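Local structure of periplasmic beta-glucosidase (Pseudomonas aeruginosa, 6R5T) at residues Ala639-Ser644 against Thr653-Tyr658. The protein probably hydrolyses terminal, non-reducing beta-D-glucosyl residues from beta-glucosides, releasing beta-D-glucose, as a periplasmic member of glycoside hydrolase family 3. The protein carries 1 engineered substitution. Sequence-based numbering, arbitrary orientation. Where two conformers were deposited one is given.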
ATOM      1  N   ALA A 639     -29.141 -16.653  14.617  1.00 17.67           N
ATOM      2  CA  ALA A 639     -29.018 -17.050  13.206  1.00 18.88           C
ATOM      3  C   ALA A 639     -28.799 -18.550  13.219  1.00 19.41           C
ATOM      4  O   ALA A 639     -27.810 -19.013  13.857  1.00 19.14           O
ATOM      5  CB  ALA A 639     -27.884 -16.307  12.574  1.00 19.04           C
ATOM      6  N   ARG A 640     -29.719 -19.280  12.597  1.00 21.22           N
ATOM      7  CA  ARG A 640     -29.644 -20.745  12.616  1.00 21.24           C
ATOM      8  C   ARG A 640     -29.434 -21.310  11.231  1.00 18.86           C
ATOM      9  O   ARG A 640     -30.089 -20.897  10.247  1.00 18.52           O
ATOM     10  CB  ARG A 640     -30.917 -21.350  13.206  1.00 25.97           C
ATOM     11  CG  ARG A 640     -31.046 -21.124  14.699  1.00 30.62           C
ATOM     12  CD  ARG A 640     -32.248 -21.866  15.280  1.00 38.61           C
ATOM     13  NE  ARG A 640     -32.395 -21.441  16.669  1.00 42.76           N
ATOM     14  CZ  ARG A 640     -32.508 -22.251  17.717  1.00 51.45           C
ATOM     15  NH1 ARG A 640     -32.576 -23.565  17.562  1.00 52.21           N
ATOM     16  NH2 ARG A 640     -32.604 -21.731  18.930  1.00 50.15           N
ATOM     17  N   VAL A 641     -28.578 -22.323  11.187  1.00 18.30           N
ATOM     18  CA  VAL A 641     -28.356 -23.088   9.958  1.00 19.27           C
ATOM     19  C   VAL A 641     -28.028 -24.524  10.367  1.00 18.29           C
ATOM     20  O   VAL A 641     -27.420 -24.709  11.433  1.00 19.63           O
ATOM     21  CB  VAL A 641     -27.251 -22.415   9.139  1.00 21.66           C
ATOM     22  CG1 VAL A 641     -25.877 -22.561   9.798  1.00 19.47           C
ATOM     23  CG2 VAL A 641     -27.282 -22.855   7.722  1.00 27.08           C
ATOM     24  N   THR A 642     -28.421 -25.476   9.543  1.00 18.45           N
ATOM     25  CA  THR A 642     -28.036 -26.887   9.754  1.00 18.21           C
ATOM     26  C   THR A 642     -26.907 -27.216   8.793  1.00 17.01           C
ATOM     27  O   THR A 642     -27.099 -27.082   7.564  1.00 17.96           O
ATOM     28  CB  THR A 642     -29.223 -27.846   9.628  1.00 20.41           C
ATOM     29  OG1 THR A 642     -30.121 -27.399  10.649  1.00 24.47           O
ATOM     30  CG2 THR A 642     -28.846 -29.290   9.886  1.00 20.87           C
ATOM     31  N   LEU A 643     -25.822 -27.745   9.345  1.00 14.91           N
ATOM     32  CA  LEU A 643     -24.690 -28.274   8.558  1.00 14.88           C
ATOM     33  C   LEU A 643     -24.830 -29.784   8.434  1.00 15.95           C
ATOM     34  O   LEU A 643     -25.030 -30.435   9.486  1.00 17.58           O
ATOM     35  CB  LEU A 643     -23.396 -27.913   9.265  1.00 16.28           C
ATOM     36  CG  LEU A 643     -22.127 -28.479   8.642  1.00 15.80           C
ATOM     37  CD1 LEU A 643     -21.795 -27.808   7.319  1.00 16.37           C
ATOM     38  CD2 LEU A 643     -20.958 -28.380   9.613  1.00 17.73           C
ATOM     39  N   SER A 644     -24.628 -30.319   7.243  1.00 16.22           N
ATOM     40  CA  SER A 644     -24.656 -31.784   6.988  0.50 16.37           C
ATOM     41  C   SER A 644     -23.389 -32.228   6.264  1.00 17.76           C
ATOM     42  O   SER A 644     -22.882 -31.489   5.398  1.00 15.30           O
ATOM     43  CB  SER A 644     -25.876 -32.162   6.169  0.50 16.69           C
ATOM     44  OG  SER A 644     -27.039 -31.641   6.763  0.50 17.26           O
ATOM     45  N   THR A 653     -15.484 -29.033   8.988  1.00 14.61           N
ATOM     46  CA  THR A 653     -15.460 -27.762   8.242  1.00 15.24           C
ATOM     47  C   THR A 653     -15.777 -26.646   9.227  1.00 15.02           C
ATOM     48  O   THR A 653     -15.948 -26.887  10.444  1.00 15.73           O
ATOM     49  CB  THR A 653     -16.409 -27.785   7.045  1.00 15.88           C
ATOM     50  OG1 THR A 653     -16.196 -26.587   6.283  1.00 18.56           O
ATOM     51  CG2 THR A 653     -17.862 -27.816   7.445  1.00 16.29           C
ATOM     52  N   VAL A 654     -15.714 -25.425   8.733  1.00 13.33           N
ATOM     53  CA  VAL A 654     -15.906 -24.240   9.598  1.00 13.87           C
ATOM     54  C   VAL A 654     -17.057 -23.432   9.002  1.00 14.23           C
ATOM     55  O   VAL A 654     -16.914 -22.905   7.849  1.00 13.02           O
ATOM     56  CB  VAL A 654     -14.646 -23.383   9.694  1.00 14.46           C
ATOM     57  CG1 VAL A 654     -14.884 -22.211  10.650  1.00 14.08           C
ATOM     58  CG2 VAL A 654     -13.429 -24.232  10.107  1.00 15.11           C
ATOM     59  N   VAL A 655     -18.139 -23.301   9.748  1.00 12.97           N
ATOM     60  CA  VAL A 655     -19.283 -22.459   9.353  1.00 14.14           C
ATOM     61  C   VAL A 655     -18.991 -21.041   9.800  1.00 14.34           C
ATOM     62  O   VAL A 655     -18.660 -20.832  10.995  1.00 13.50           O
ATOM     63  CB  VAL A 655     -20.597 -22.965   9.940  1.00 14.60           C
ATOM     64  CG1 VAL A 655     -21.744 -22.105   9.454  1.00 14.67           C
ATOM     65  CG2 VAL A 655     -20.827 -24.415   9.548  1.00 15.54           C
ATOM     66  N   GLN A 656     -19.014 -20.114   8.854  1.00 12.85           N
ATOM     67  CA  GLN A 656     -18.603 -18.722   9.114  1.00 13.00           C
ATOM     68  C   GLN A 656     -19.820 -17.800   9.025  1.00 12.97           C
ATOM     69  O   GLN A 656     -20.610 -17.967   8.102  1.00 12.95           O
ATOM     70  CB  GLN A 656     -17.549 -18.309   8.082  1.00 13.12           C
ATOM     71  CG  GLN A 656     -16.333 -19.218   8.181  1.00 13.18           C
ATOM     72  CD  GLN A 656     -15.603 -19.398   6.871  1.00 13.44           C
ATOM     73  OE1 GLN A 656     -15.355 -18.415   6.149  1.00 12.48           O
ATOM     74  NE2 GLN A 656     -15.166 -20.628   6.595  1.00 13.82           N
ATOM     75  N   LEU A 657     -19.904 -16.856   9.945  1.00 12.46           N
ATOM     76  CA  LEU A 657     -20.950 -15.846   9.966  1.00 13.10           C
ATOM     77  C   LEU A 657     -20.309 -14.491   9.734  1.00 11.60           C
ATOM     78  O   LEU A 657     -19.412 -14.095  10.510  1.00 12.48           O
ATOM     79  CB  LEU A 657     -21.734 -15.895  11.273  1.00 14.93           C
ATOM     80  CG  LEU A 657     -22.944 -14.958  11.250  1.00 18.91           C
ATOM     81  CD1 LEU A 657     -24.085 -15.527  12.048  1.00 20.68           C
ATOM     82  CD2 LEU A 657     -22.570 -13.575  11.760  1.00 20.39           C
ATOM     83  N   TYR A 658     -20.849 -13.758   8.774  1.00 11.50           N
ATOM     84  CA  TYR A 658     -20.380 -12.400   8.451  1.00 11.65           C
ATOM     85  C   TYR A 658     -21.555 -11.449   8.595  1.00 13.60           C
ATOM     86  O   TYR A 658     -22.708 -11.828   8.335  1.00 13.82           O
ATOM     87  CB  TYR A 658     -19.797 -12.314   7.033  1.00 11.19           C
ATOM     88  CG  TYR A 658     -18.653 -13.270   6.813  1.00 11.03           C
ATOM     89  CD1 TYR A 658     -18.864 -14.564   6.395  1.00 12.24           C
ATOM     90  CD2 TYR A 658     -17.342 -12.857   7.003  1.00 11.28           C
ATOM     91  CE1 TYR A 658     -17.797 -15.442   6.183  1.00 12.16           C
ATOM     92  CE2 TYR A 658     -16.279 -13.718   6.806  1.00 11.61           C
ATOM     93  CZ  TYR A 658     -16.497 -15.001   6.362  1.00 11.53           C
ATOM     94  OH  TYR A 658     -15.377 -15.799   6.246  1.00 12.81           O
TER
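Leu643 and Val655 carry most of this contact, a worked example of how facing beta-sheets pack through apolar side chains; the groups that touch between the two segments are all methyls. The strand axes approach to 9.7 Å and run nearly antiparallel, at 162°, and no hydrogen bond joins the segments. With CG set anti to the backbone N (chi1 175°), Leu643 turns both methyls toward the facing strand. Its CD2 lies 3.8 Å from CG2 of Thr653 and 4.0 Å from CG2 of Val655, so one leucine end meets two methyls of the facing strand; CD1 follows closely, 3.9 Å from the same Thr653 methyl. Thr653 takes part through its methyl, its hydroxyl branch lying anti to the backbone N (chi1 -173°). Val655 divides its two branches: CG2 serves Leu643, while CG1 reaches CG1 of Val641 at 4.2 Å, the two valines passing alongside each other in opposite directions. Farther along, CB of Ala639 touches CD1 of Leu657 at 3.9 Å, a small residue against a large one. Ile689 and Phe691 of strand 686-694, and Val716 and Val718 of strand 712-719, extend the same buried apolar layer. On the other face of segment 653-658, Tyr658 OH hydrogen-bonds to Gln656 OE1 (2.6 Å), in the carbonyl plane on a lone pair, and Gln656 NE2 reaches back to Val654 O from above its carbonyl plane. Strand 636-645 pairs with 619-626 and 686-694, strand 651-660 with 712-719 and 672-681; these two sheets form a beta-sandwich, the immunoglobulin-like fold of the fibronectin type III-like domain.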